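Local coordinates for protein exopolygalacturonase (Yersinia enterocolitica, PDB 2UVF) that hydrolyses polygalacturonic acid, the backbone of pectin, acting from the chain end as a family 28 glycoside hydrolase, probably on oligosaccharides in the periplasm, at residues T400-I405 and M433-I438; L460-L465 and D489-V494; I156-D161 and E190-T195; G186-I191 and T208-A213; G219-D224 and D270-L275. All coordinates share one frame; numbering follows the deposited sequence.

Contact 1 (T400-I405 and M433-I438); sequences TGDDCI and MGHGAI. With NI (nickel (II) ion), chain K; ADA (alpha-D-galactopyranuronic acid), chain C.
The imidazole of His435 lies flat over the backbone of Asp402, with Asp402 CA 3.7 Å from the ring centroid and only 11° off the ring normal, a CH-pi contact. The two segments are equivalent turns on successive coils of the right-handed parallel beta-helix, and their Gly-Asp-Asp and Gly-His-Gly sequences match the signature motifs that mark the sugar-binding cleft in family 28. His435 CG sits beside its own backbone N (chi1 -72°), which folds the ring back over the first segment. Its main-chain N donates to Asp402 O at 2.9 Å, coming in from above the carbonyl plane. The same oxygen also accepts from Thr400 OG1, so two donors grip it. Gly434 is packed tightly into this corner: its CA approaches Asp402 O to 3.3 Å, with Thr400 OG1 and Cys404 SG close by. Farther along, Cys404 N bonds to Gly436 O and Ile405 N to Ala437 O, after which Ile405 and Ile438 run side by side as parallel strands.

Asp402 turns its carboxylate to the sugar. Its OD1 takes the N-H of Asp403 on the anti lone pair, which helps to fix the carboxylate, while OD2 accepts from O1 of the bound galacturonate. Asp403 OD1 crosses to the CB of His435, the carboxylate and ring planes standing 74° apart, and its charge could influence the ionisation of the histidine. Beyond the ring, a nickel ion shared with Asp376 is ligated by three waters and by Gly401 O at 2.1 Å.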
# COMPACT_ATOMS: atom_id res chain seq x y z
N THR A 400 -6.32 7.01 -4.48
CA THR A 400 -7.01 5.72 -4.56
C THR A 400 -8.49 5.87 -4.23
O THR A 400 -8.89 6.82 -3.58
CB THR A 400 -6.32 4.67 -3.64
OG1 THR A 400 -6.33 5.14 -2.29
CG2 THR A 400 -4.87 4.41 -4.04
N GLY A 401 -9.29 4.91 -4.69
CA GLY A 401 -10.72 4.90 -4.43
C GLY A 401 -11.03 4.45 -3.02
O GLY A 401 -12.09 4.77 -2.50
N ASP A 402 -10.10 3.71 -2.41
CA ASP A 402 -10.27 3.21 -1.03
C ASP A 402 -8.98 3.39 -0.23
O ASP A 402 -8.26 4.38 -0.43
CB ASP A 402 -10.72 1.74 -1.05
CG ASP A 402 -11.62 1.40 0.13
OD1 ASP A 402 -11.08 1.17 1.23
OD2 ASP A 402 -12.86 1.37 -0.04
N ASP A 403 -8.69 2.45 0.67
CA ASP A 403 -7.51 2.56 1.53
C ASP A 403 -6.31 2.60 0.59
O ASP A 403 -6.34 1.97 -0.46
CB ASP A 403 -7.35 1.36 2.47
CG ASP A 403 -8.50 1.23 3.47
OD1 ASP A 403 -9.12 2.27 3.83
OD2 ASP A 403 -8.75 0.08 3.95
N CYS A 404 -5.27 3.34 0.97
CA CYS A 404 -4.05 3.38 0.18
C CYS A 404 -3.24 2.10 0.35
O CYS A 404 -2.98 1.42 -0.62
CB CYS A 404 -3.22 4.63 0.51
SG CYS A 404 -4.11 6.22 0.30
N ILE A 405 -2.80 1.82 1.58
CA ILE A 405 -2.17 0.56 1.90
C ILE A 405 -3.00 -0.10 2.99
O ILE A 405 -3.27 0.50 4.04
CB ILE A 405 -0.67 0.70 2.32
CG1 ILE A 405 0.15 1.38 1.22
CG2 ILE A 405 -0.06 -0.68 2.69
CD1 ILE A 405 1.48 1.94 1.72
N MET A 433 -5.27 11.36 -2.13
CA MET A 433 -6.58 10.91 -1.63
C MET A 433 -6.63 9.41 -1.40
O MET A 433 -5.87 8.64 -2.00
CB MET A 433 -7.74 11.42 -2.50
CG MET A 433 -7.74 12.93 -2.55
SD MET A 433 -9.14 13.77 -3.21
CE MET A 433 -10.47 13.14 -2.20
N GLY A 434 -7.51 9.02 -0.49
CA GLY A 434 -7.69 7.61 -0.13
C GLY A 434 -8.27 7.55 1.26
O GLY A 434 -8.28 8.55 1.95
N HIS A 435 -8.74 6.38 1.67
CA HIS A 435 -9.50 6.24 2.90
C HIS A 435 -8.60 6.13 4.11
O HIS A 435 -9.07 6.16 5.25
CB HIS A 435 -10.42 5.00 2.82
CG HIS A 435 -11.58 5.15 1.90
ND1 HIS A 435 -11.60 6.06 0.85
CD2 HIS A 435 -12.76 4.47 1.83
CE1 HIS A 435 -12.74 5.94 0.20
NE2 HIS A 435 -13.45 4.98 0.76
N GLY A 436 -7.29 5.99 3.87
CA GLY A 436 -6.34 5.95 4.96
C GLY A 436 -5.00 5.57 4.40
O GLY A 436 -4.90 4.65 3.60
N ALA A 437 -3.96 6.29 4.79
CA ALA A 437 -2.61 6.01 4.30
C ALA A 437 -2.19 4.61 4.71
O ALA A 437 -1.82 3.78 3.87
CB ALA A 437 -1.62 7.03 4.84
N ILE A 438 -2.24 4.36 6.02
CA ILE A 438 -1.83 3.09 6.60
C ILE A 438 -3.02 2.52 7.36
O ILE A 438 -3.47 3.11 8.33
CB ILE A 438 -0.58 3.24 7.51
CG1 ILE A 438 0.56 3.97 6.76
CG2 ILE A 438 -0.15 1.89 8.14
CD1 ILE A 438 1.12 3.21 5.56
NI NI K . -12.97 6.58 -1.95
C1 ADA C . -12.56 -1.26 2.42
C2 ADA C . -12.19 -2.40 1.45
C3 ADA C . -13.32 -3.45 1.55
C4 ADA C . -13.14 -4.14 2.91
C5 ADA C . -13.36 -3.06 3.98
C6 ADA C . -13.13 -3.62 5.40
O1 ADA C . -13.88 -0.69 2.16
O2 ADA C . -11.96 -1.96 0.14
O3 ADA C . -13.36 -4.37 0.43
O4 ADA C . -11.75 -4.56 3.02
O5 ADA C . -12.51 -1.85 3.75
O6B ADA C . -11.96 -3.64 5.85
O6A ADA C . -14.14 -4.03 6.04
O HOH W 1 -10.88 7.77 -2.18
O HOH W 2 -14.13 8.39 -1.45
O HOH W 3 -15.15 5.35 -1.96

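Contact 2 (L460-L465 and D489-V494); sequences LTDIGL and DLAKQV
Asp462 O is the best-held polar atom here, gripped by two donors of the next coil: Lys492 N at 2.8 Å and Gln493 N at 3.1 Å. Both lie in the carbonyl plane, the lysine N-H on a lone pair, so consecutive amides of 489-494 close on one oxygen. One residue earlier, Thr461 O accepts from Ala491 N at 2.8 Å, and it also receives the CA-H of Leu490. At the far end Val494 O takes a nearly straight bond from Leu465 N (167°) and a weak, bent one from Gly464 N.

The side chains follow the same register. Asp462 and Lys492 run alongside each other, both with CG beside the backbone N, and the lysine bends at its last torsion. Asp462 OD2 comes to 3.6 Å from Lys492 CE, while the ammonium stays too far off for a salt bridge. Asp462 OD1 meets the methyl of Ala491 instead. Ile463 lies next to Gln493, its CD1 against the amide oxygen OE1; the NE2 of that amide is satisfied by Glu540 and by Pro537 O. Leu490 CD2 folds under Thr461 O at 3.4 Å, and Thr461 OG1 reaches back to the Arg432 carbonyl. Leu460 CD2 rests on Asp489 CB at the partly exposed end. Two corners stacked coil on coil, with main-chain amides and carbonyls bonding from one to the next, are typical of the turns in a right-handed parallel beta-helix.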
# COMPACT_ATOMS: atom_id res chain seq x y z
N LEU A 460 -4.28 15.47 1.65
CA LEU A 460 -5.72 15.28 1.30
C LEU A 460 -6.29 13.90 1.61
O LEU A 460 -7.50 13.64 1.40
CB LEU A 460 -6.06 15.66 -0.17
CG LEU A 460 -5.78 17.09 -0.64
CD1 LEU A 460 -6.03 17.16 -2.15
CD2 LEU A 460 -6.57 18.15 0.09
N THR A 461 -5.43 13.03 2.14
CA THR A 461 -5.82 11.66 2.53
C THR A 461 -6.88 11.77 3.64
O THR A 461 -6.91 12.78 4.33
CB THR A 461 -4.58 10.87 3.05
OG1 THR A 461 -3.41 11.38 2.41
CG2 THR A 461 -4.72 9.36 2.77
N ASP A 462 -7.73 10.76 3.82
CA ASP A 462 -8.76 10.83 4.86
C ASP A 462 -8.14 10.73 6.27
O ASP A 462 -8.50 11.49 7.18
CB ASP A 462 -9.83 9.73 4.68
CG ASP A 462 -10.79 10.03 3.54
OD1 ASP A 462 -10.61 11.06 2.87
OD2 ASP A 462 -11.72 9.23 3.32
N ILE A 463 -7.22 9.78 6.43
CA ILE A 463 -6.72 9.38 7.73
C ILE A 463 -5.25 9.02 7.54
O ILE A 463 -4.89 8.48 6.51
CB ILE A 463 -7.59 8.19 8.35
CG1 ILE A 463 -9.04 8.65 8.58
CG2 ILE A 463 -7.00 7.68 9.66
CD1 ILE A 463 -10.06 7.54 8.84
N GLY A 464 -4.41 9.33 8.52
CA GLY A 464 -3.02 8.84 8.51
C GLY A 464 -2.91 7.37 8.89
O GLY A 464 -2.51 6.53 8.10
N LEU A 465 -3.27 7.05 10.12
CA LEU A 465 -3.18 5.70 10.62
C LEU A 465 -4.56 5.27 11.04
O LEU A 465 -5.19 5.90 11.90
CB LEU A 465 -2.17 5.61 11.77
CG LEU A 465 -1.99 4.27 12.48
CD1 LEU A 465 -1.63 3.16 11.51
CD2 LEU A 465 -0.92 4.39 13.58
N ASP A 489 -3.94 18.82 5.43
CA ASP A 489 -5.29 18.81 4.86
C ASP A 489 -5.93 17.42 4.86
O ASP A 489 -6.64 17.05 3.92
CB ASP A 489 -5.29 19.42 3.45
CG ASP A 489 -5.00 20.90 3.45
OD1 ASP A 489 -5.06 21.55 4.50
OD2 ASP A 489 -4.74 21.46 2.37
N LEU A 490 -5.71 16.66 5.93
CA LEU A 490 -6.38 15.39 6.10
C LEU A 490 -7.88 15.63 6.07
O LEU A 490 -8.34 16.65 6.56
CB LEU A 490 -5.96 14.72 7.41
CG LEU A 490 -4.53 14.19 7.51
CD1 LEU A 490 -4.38 13.50 8.84
CD2 LEU A 490 -4.21 13.25 6.35
N ALA A 491 -8.63 14.73 5.44
CA ALA A 491 -10.07 14.97 5.26
C ALA A 491 -10.90 14.53 6.46
O ALA A 491 -12.01 15.02 6.65
CB ALA A 491 -10.59 14.32 3.96
N LYS A 492 -10.37 13.62 7.29
CA LYS A 492 -11.14 13.17 8.46
C LYS A 492 -10.38 13.26 9.77
O LYS A 492 -10.66 14.12 10.61
CB LYS A 492 -11.67 11.74 8.29
CG LYS A 492 -12.62 11.49 7.13
CD LYS A 492 -13.19 10.05 7.28
CE LYS A 492 -14.04 9.61 6.09
NZ LYS A 492 -14.89 10.69 5.49
N GLN A 493 -9.43 12.35 9.97
CA GLN A 493 -8.77 12.19 11.25
C GLN A 493 -7.30 11.86 11.11
O GLN A 493 -6.88 11.37 10.08
CB GLN A 493 -9.44 11.06 12.00
CG GLN A 493 -10.95 11.24 12.12
CD GLN A 493 -11.60 10.03 12.69
OE1 GLN A 493 -11.87 9.07 11.98
NE2 GLN A 493 -11.84 10.06 13.98
N VAL A 494 -6.53 12.12 12.16
CA VAL A 494 -5.11 11.81 12.22
C VAL A 494 -4.86 10.32 12.49
O VAL A 494 -4.13 9.65 11.75
CB VAL A 494 -4.40 12.68 13.31
CG1 VAL A 494 -2.96 12.29 13.45
CG2 VAL A 494 -4.54 14.18 13.02

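Contact 3 (I156-D161 and E190-T195)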
# COMPACT_ATOMS: atom_id res chain seq x y z
N ILE A 156 14.42 -11.69 -23.90
CA ILE A 156 13.33 -10.78 -24.25
C ILE A 156 12.26 -11.56 -25.01
O ILE A 156 12.58 -12.30 -25.94
CB ILE A 156 13.81 -9.57 -25.09
CG1 ILE A 156 14.94 -8.80 -24.38
CG2 ILE A 156 12.63 -8.65 -25.47
CD1 ILE A 156 14.67 -8.45 -22.88
N VAL A 157 11.01 -11.40 -24.59
CA VAL A 157 9.86 -11.99 -25.27
C VAL A 157 8.86 -10.86 -25.50
O VAL A 157 8.35 -10.27 -24.54
CB VAL A 157 9.18 -13.11 -24.43
CG1 VAL A 157 7.98 -13.68 -25.16
CG2 VAL A 157 10.17 -14.22 -24.05
N ASN A 158 8.58 -10.55 -26.76
CA ASN A 158 7.67 -9.46 -27.09
C ASN A 158 6.31 -10.04 -27.45
O ASN A 158 6.23 -10.96 -28.25
CB ASN A 158 8.27 -8.62 -28.23
CG ASN A 158 7.38 -7.45 -28.65
OD1 ASN A 158 6.16 -7.47 -28.48
ND2 ASN A 158 8.01 -6.43 -29.23
N VAL A 159 5.24 -9.52 -26.83
CA VAL A 159 3.89 -10.08 -27.04
C VAL A 159 3.37 -9.87 -28.46
O VAL A 159 2.39 -10.51 -28.87
CB VAL A 159 2.82 -9.56 -25.99
CG1 VAL A 159 3.23 -9.90 -24.56
CG2 VAL A 159 2.53 -8.06 -26.16
N ARG A 160 4.02 -8.97 -29.20
CA ARG A 160 3.66 -8.69 -30.60
C ARG A 160 4.06 -9.84 -31.52
O ARG A 160 3.42 -10.06 -32.55
CB ARG A 160 4.25 -7.37 -31.08
CG ARG A 160 3.53 -6.15 -30.53
CD ARG A 160 3.96 -4.87 -31.23
NE ARG A 160 3.27 -4.69 -32.51
CZ ARG A 160 2.09 -4.07 -32.67
NH1 ARG A 160 1.45 -3.55 -31.62
NH2 ARG A 160 1.56 -3.96 -33.88
N ASP A 161 5.10 -10.58 -31.13
CA ASP A 161 5.55 -11.77 -31.85
C ASP A 161 4.59 -12.95 -31.71
O ASP A 161 4.74 -13.97 -32.39
CB ASP A 161 6.97 -12.16 -31.38
CG ASP A 161 8.00 -11.08 -31.66
OD1 ASP A 161 7.72 -10.17 -32.47
OD2 ASP A 161 9.10 -11.14 -31.08
N GLU A 190 7.67 -8.32 -22.84
CA GLU A 190 7.49 -6.90 -23.14
C GLU A 190 6.13 -6.62 -23.76
O GLU A 190 5.74 -7.28 -24.73
CB GLU A 190 8.57 -6.35 -24.09
CG GLU A 190 10.00 -6.85 -23.86
CD GLU A 190 10.81 -6.00 -22.89
OE1 GLU A 190 10.22 -5.29 -22.05
OE2 GLU A 190 12.06 -6.06 -22.97
N ILE A 191 5.41 -5.64 -23.21
CA ILE A 191 4.22 -5.05 -23.84
C ILE A 191 4.60 -3.61 -24.27
O ILE A 191 4.52 -2.68 -23.45
CB ILE A 191 3.01 -5.00 -22.87
CG1 ILE A 191 2.62 -6.42 -22.40
CG2 ILE A 191 1.82 -4.26 -23.51
CD1 ILE A 191 1.72 -6.46 -21.20
N PRO A 192 5.06 -3.43 -25.54
CA PRO A 192 5.42 -2.12 -26.08
C PRO A 192 4.29 -1.08 -26.10
O PRO A 192 3.14 -1.40 -25.78
CB PRO A 192 5.85 -2.46 -27.53
CG PRO A 192 5.22 -3.78 -27.83
CD PRO A 192 5.28 -4.50 -26.53
N ALA A 193 4.62 0.16 -26.49
CA ALA A 193 3.61 1.22 -26.69
C ALA A 193 2.40 0.71 -27.47
O ALA A 193 2.53 -0.10 -28.39
CB ALA A 193 4.23 2.44 -27.38
N GLY A 194 1.22 1.18 -27.08
CA GLY A 194 -0.04 0.75 -27.68
C GLY A 194 -1.05 0.32 -26.63
O GLY A 194 -0.68 -0.02 -25.51
N THR A 195 -2.32 0.34 -27.01
CA THR A 195 -3.41 -0.08 -26.14
C THR A 195 -3.89 -1.49 -26.50
O THR A 195 -4.57 -1.69 -27.51
CB THR A 195 -4.57 0.92 -26.22
OG1 THR A 195 -4.09 2.20 -25.82
CG2 THR A 195 -5.73 0.50 -25.33
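Both main-chain polar atoms of Glu190 are satisfied by 156-161. Its N-H gives to Val157 O at 2.7 Å, and its carbonyl takes the N-H of Val159 at 3.1 Å; each bond runs nearly along the C=O axis of its acceptor, and the second is almost straight at 172°. Asn158, between those two partners, is thereby paired in parallel with Glu190.

The Asn158 side chain, its CG anti to the backbone N, turns its amide oxygen back on its own segment: OD1 accepts from Arg160 N at 2.7 Å, an Asx turn that bends the chain out of the strand. The main chain tightens the same bend, Asp161 N bonding to Asn158 O. On its other flank OD1 touches Pro192 CD at 3.7 Å, and the Arg160 methylenes cross obliquely over Pro192 CG, while the guanidinium passes on to bond Tyr196 OH through NH1.

Glu190 bends sharply at chi2 (-89°). Its OE2 lies against the Ile156 methyls, with CD1 at 3.5 Å, whereas OE1 is held by Asn210 of the next strand. On the opposite face of the sheet, both methyls of Val159 lie 4.1 Å from Ile191 CG1.

The contact pairs the first strand of the beta-helix, 156-158, with 187-191. Helix 173-181 comes between them in the chain and packs against Val157 and Val159 through Ala179, while strand 207-211 lies on the far side of 187-191.

Contact 4 (G186-I191 and T208-A213)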
# COMPACT_ATOMS: atom_id res chain seq x y z
N GLY A 186 13.74 -16.64 -16.19
CA GLY A 186 14.55 -15.44 -16.35
C GLY A 186 14.16 -14.54 -17.52
O GLY A 186 14.83 -13.53 -17.79
N CYS A 187 13.06 -14.88 -18.20
CA CYS A 187 12.55 -14.09 -19.31
C CYS A 187 12.09 -12.70 -18.87
O CYS A 187 11.97 -12.41 -17.68
CB CYS A 187 11.41 -14.83 -20.04
SG CYS A 187 9.98 -15.42 -19.02
N ARG A 188 11.87 -11.83 -19.85
CA ARG A 188 11.14 -10.59 -19.65
C ARG A 188 10.14 -10.46 -20.80
O ARG A 188 10.55 -10.31 -21.96
CB ARG A 188 12.09 -9.39 -19.59
CG ARG A 188 11.38 -8.04 -19.40
CD ARG A 188 12.35 -6.88 -19.52
NE ARG A 188 13.38 -6.97 -18.49
CZ ARG A 188 14.63 -6.53 -18.60
NH1 ARG A 188 15.07 -5.94 -19.72
NH2 ARG A 188 15.46 -6.70 -17.58
N VAL A 189 8.85 -10.55 -20.48
CA VAL A 189 7.80 -10.34 -21.47
C VAL A 189 7.57 -8.83 -21.62
O VAL A 189 7.34 -8.15 -20.63
CB VAL A 189 6.48 -11.06 -21.06
CG1 VAL A 189 5.39 -10.88 -22.11
CG2 VAL A 189 6.74 -12.52 -20.82
N GLU A 190 7.67 -8.32 -22.84
CA GLU A 190 7.49 -6.90 -23.14
C GLU A 190 6.13 -6.62 -23.76
O GLU A 190 5.74 -7.28 -24.73
CB GLU A 190 8.57 -6.35 -24.09
CG GLU A 190 10.00 -6.85 -23.86
CD GLU A 190 10.81 -6.00 -22.89
OE1 GLU A 190 10.22 -5.29 -22.05
OE2 GLU A 190 12.06 -6.06 -22.97
N ILE A 191 5.41 -5.64 -23.21
CA ILE A 191 4.22 -5.05 -23.84
C ILE A 191 4.60 -3.61 -24.27
O ILE A 191 4.52 -2.68 -23.45
CB ILE A 191 3.01 -5.00 -22.87
CG1 ILE A 191 2.62 -6.42 -22.40
CG2 ILE A 191 1.82 -4.26 -23.51
CD1 ILE A 191 1.72 -6.46 -21.20
N THR A 208 9.57 -11.78 -15.58
CA THR A 208 9.31 -10.36 -15.44
C THR A 208 8.35 -10.01 -16.56
O THR A 208 8.54 -10.42 -17.70
CB THR A 208 10.58 -9.50 -15.61
OG1 THR A 208 11.47 -9.73 -14.52
CG2 THR A 208 10.22 -8.00 -15.68
N LEU A 209 7.28 -9.30 -16.21
CA LEU A 209 6.40 -8.69 -17.18
C LEU A 209 6.68 -7.20 -17.12
O LEU A 209 6.50 -6.57 -16.09
CB LEU A 209 4.94 -9.01 -16.89
CG LEU A 209 3.83 -8.33 -17.69
CD1 LEU A 209 3.82 -8.77 -19.16
CD2 LEU A 209 2.49 -8.61 -17.05
N ASN A 210 7.13 -6.66 -18.25
CA ASN A 210 7.52 -5.28 -18.36
C ASN A 210 6.57 -4.54 -19.30
O ASN A 210 6.49 -4.84 -20.49
CB ASN A 210 8.95 -5.20 -18.90
CG ASN A 210 9.49 -3.79 -18.88
OD1 ASN A 210 9.69 -3.20 -17.81
ND2 ASN A 210 9.74 -3.22 -20.08
N LEU A 211 5.86 -3.57 -18.73
CA LEU A 211 5.05 -2.65 -19.49
C LEU A 211 5.89 -1.40 -19.80
O LEU A 211 6.28 -0.66 -18.90
CB LEU A 211 3.77 -2.30 -18.70
CG LEU A 211 2.91 -3.48 -18.25
CD1 LEU A 211 2.92 -3.65 -16.73
CD2 LEU A 211 1.50 -3.28 -18.76
N GLN A 212 6.19 -1.19 -21.08
CA GLN A 212 7.12 -0.15 -21.52
C GLN A 212 6.43 1.20 -21.62
O GLN A 212 5.21 1.30 -21.59
CB GLN A 212 7.68 -0.50 -22.90
CG GLN A 212 8.63 -1.69 -22.95
CD GLN A 212 9.14 -1.96 -24.37
OE1 GLN A 212 8.36 -2.02 -25.31
NE2 GLN A 212 10.44 -2.11 -24.51
N ALA A 213 7.23 2.25 -21.76
CA ALA A 213 6.71 3.61 -21.96
C ALA A 213 5.67 3.64 -23.09
O ALA A 213 5.96 3.27 -24.24
CB ALA A 213 7.83 4.57 -22.23
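Main-chain bonds set the parallel register of strands 187-191 and 208-211. Val189 sits between two of them, its N bonding to Thr208 O at 2.8 Å and its O taking Asn210 N, nearly straight at 174°. Ile191 N then bonds to Asn210 O at 3.0 Å, so Asn210 uses both its N-H and its carbonyl, whereas the Cys187 O pairing with Thr208 N is weak. CA-H groups of Arg188 and Glu190 also lean on Thr208 O and Asn210 O.

Polar side chains occupy one face. Asn210 CG is anti to the backbone N (chi1 -173°), which lays its amide beside the Glu190 carboxylate, the planes 73° apart. ND2 donates to OE1 at 2.9 Å, nearly along the C-O axis, while Asn210 OD1 accepts from Thr264 on the following strand. Thr208 OG1 bonds to Arg262. The methylenes of Arg188 run along Thr208 CG2 and Asn210 CB, with CG 3.8 Å from the latter.

These strands belong to the first coils of the right-handed parallel beta-helix, and Arg188 ties them to another part of the chain: its guanidinium forms salt bridges with Asp49 and Glu50 of the fibronectin type III region. Cys187 is disulfide-bonded to Cys183.

Apolar contacts fill the other face, toward the interior. Ile191 CD1 wedges between Leu209 CD1 at 3.7 Å and Leu211 CD2 at 4.0 Å, and Val189 CG1 also touches Leu209 CD1.

Contact 5 (G219-D224 and D270-L275); sequences GSENPD and DGNGWL
Two neighbouring turns of the parallel beta-helix meet here, where strands 215-219 and 268-270 end and the chain leaves for longer loops. Gly219 carries the contact with its main chain. Its N-H bonds to Asp270 O at 2.7 Å, nearly along the C=O axis, and its own carbonyl receives ND2 of Asn272 at 2.5 Å, a short bond.

Asn272 has left-handed helical backbone angles (phi 69°) and holds CG anti to its N, which aims the amide at Gly219. The carbonyl oxygen lies close to the amide plane, whereas the donor sits somewhat above the carbonyl plane. Asn272 CB also comes within 3.1 Å of Gly219 O, so the side chain is pressed against the glycine. The N-H of Asn272 goes to Asp270 OD1, an Asx turn. In the partner loop, Ser220 OG accepts from Asn222 N, an ST turn, and Glu221, whose CB lies 4.1 Å from Asn272 ND2, reaches Lys197 in a salt bridge.

Gly219 thus has both of its main-chain polar groups used across the contact, one by backbone and one by an amide side chain. That continues the inter-coil bonding past the strand ends without needing a charged pair.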
# COMPACT_ATOMS: atom_id res chain seq x y z
N GLY A 219 -8.18 -3.72 -19.43
CA GLY A 219 -9.09 -4.80 -19.10
C GLY A 219 -10.18 -4.94 -20.14
O GLY A 219 -10.64 -3.94 -20.70
N SER A 220 -10.56 -6.18 -20.42
CA SER A 220 -11.76 -6.46 -21.21
C SER A 220 -12.95 -6.10 -20.33
O SER A 220 -12.87 -6.15 -19.11
CB SER A 220 -11.81 -7.94 -21.61
OG SER A 220 -13.11 -8.32 -22.02
N GLU A 221 -14.04 -5.69 -20.95
CA GLU A 221 -15.26 -5.42 -20.19
C GLU A 221 -16.21 -6.65 -20.19
O GLU A 221 -17.29 -6.60 -19.60
CB GLU A 221 -15.94 -4.13 -20.70
CG GLU A 221 -16.70 -4.23 -22.04
CD GLU A 221 -15.80 -4.29 -23.28
OE1 GLU A 221 -14.71 -4.92 -23.25
OE2 GLU A 221 -16.19 -3.70 -24.32
N ASN A 222 -15.77 -7.73 -20.83
CA ASN A 222 -16.52 -8.99 -20.94
C ASN A 222 -16.28 -9.85 -19.72
O ASN A 222 -15.17 -10.34 -19.53
CB ASN A 222 -16.09 -9.75 -22.21
CG ASN A 222 -16.97 -10.98 -22.51
OD1 ASN A 222 -17.91 -11.29 -21.79
ND2 ASN A 222 -16.65 -11.65 -23.59
N PRO A 223 -17.32 -10.06 -18.88
CA PRO A 223 -17.19 -10.94 -17.72
C PRO A 223 -16.66 -12.35 -18.04
O PRO A 223 -16.26 -13.06 -17.12
CB PRO A 223 -18.61 -11.01 -17.15
CG PRO A 223 -19.31 -9.84 -17.68
CD PRO A 223 -18.68 -9.49 -19.00
N ASP A 224 -16.65 -12.73 -19.32
CA ASP A 224 -16.26 -14.08 -19.78
C ASP A 224 -14.77 -14.29 -19.88
O ASP A 224 -14.29 -15.43 -19.87
CB ASP A 224 -16.84 -14.36 -21.17
CG ASP A 224 -18.31 -14.70 -21.14
OD1 ASP A 224 -18.88 -14.92 -20.04
OD2 ASP A 224 -18.90 -14.76 -22.23
N ASP A 270 -4.76 -0.77 -16.80
CA ASP A 270 -6.07 -0.17 -16.73
C ASP A 270 -7.14 -1.27 -16.62
O ASP A 270 -7.26 -2.10 -17.50
CB ASP A 270 -6.29 0.74 -17.94
CG ASP A 270 -7.54 1.56 -17.81
OD1 ASP A 270 -8.44 1.19 -17.04
OD2 ASP A 270 -7.65 2.58 -18.50
N GLY A 271 -7.89 -1.27 -15.52
CA GLY A 271 -8.82 -2.36 -15.22
C GLY A 271 -10.16 -2.35 -15.94
O GLY A 271 -10.86 -3.36 -15.96
N ASN A 272 -10.51 -1.18 -16.48
CA ASN A 272 -11.66 -0.96 -17.35
C ASN A 272 -12.98 -1.09 -16.59
O ASN A 272 -14.02 -1.48 -17.16
CB ASN A 272 -11.61 -1.89 -18.59
CG ASN A 272 -12.37 -1.34 -19.80
OD1 ASN A 272 -12.91 -0.22 -19.77
ND2 ASN A 272 -12.40 -2.13 -20.88
N GLY A 273 -12.92 -0.74 -15.30
CA GLY A 273 -13.97 -1.06 -14.36
C GLY A 273 -15.11 -0.09 -14.33
O GLY A 273 -16.27 -0.49 -14.11
N TRP A 274 -14.78 1.18 -14.55
CA TRP A 274 -15.68 2.29 -14.25
C TRP A 274 -15.64 3.40 -15.27
O TRP A 274 -14.59 3.67 -15.87
CB TRP A 274 -15.27 2.94 -12.93
CG TRP A 274 -15.29 2.03 -11.82
CD1 TRP A 274 -14.21 1.41 -11.23
CD2 TRP A 274 -16.43 1.58 -11.13
NE1 TRP A 274 -14.63 0.61 -10.21
CE2 TRP A 274 -16.00 0.69 -10.13
CE3 TRP A 274 -17.81 1.85 -11.26
CZ2 TRP A 274 -16.88 0.09 -9.25
CZ3 TRP A 274 -18.68 1.23 -10.39
CH2 TRP A 274 -18.21 0.37 -9.39
N LEU A 275 -16.77 4.08 -15.41
CA LEU A 275 -16.83 5.30 -16.17
C LEU A 275 -16.12 6.42 -15.41
O LEU A 275 -15.94 6.34 -14.20
CB LEU A 275 -18.29 5.66 -16.47
CG LEU A 275 -19.01 4.86 -17.58
CD1 LEU A 275 -20.42 5.31 -17.67
CD2 LEU A 275 -18.35 4.99 -18.95

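Overall arrangement
Along the chain the order is contact 3, contact 4, contact 5, contact 1, contact 2, which follows the course of the beta-helix from its N-terminal coils onward. Contacts 3 and 4 share strand 187-191, their centres about 8 Å apart, and so bond three successive strands, 156-158, 187-191 and 207-211. Contact 5 lies about 21 Å from contact 3, centre to centre, with nearest atoms about 7 Å apart. Contacts 1 and 2 are again adjacent, about 10 Å between centres, joined by probable hydrogen bonds from Ala437 N to Ile463 O and from Asp462 N to Gly434 O. Contacts 2 and 3 are about 40 Å apart, centre to centre, and the same coil-to-coil bonding is found at both; the bound galacturonate sits at contact 1.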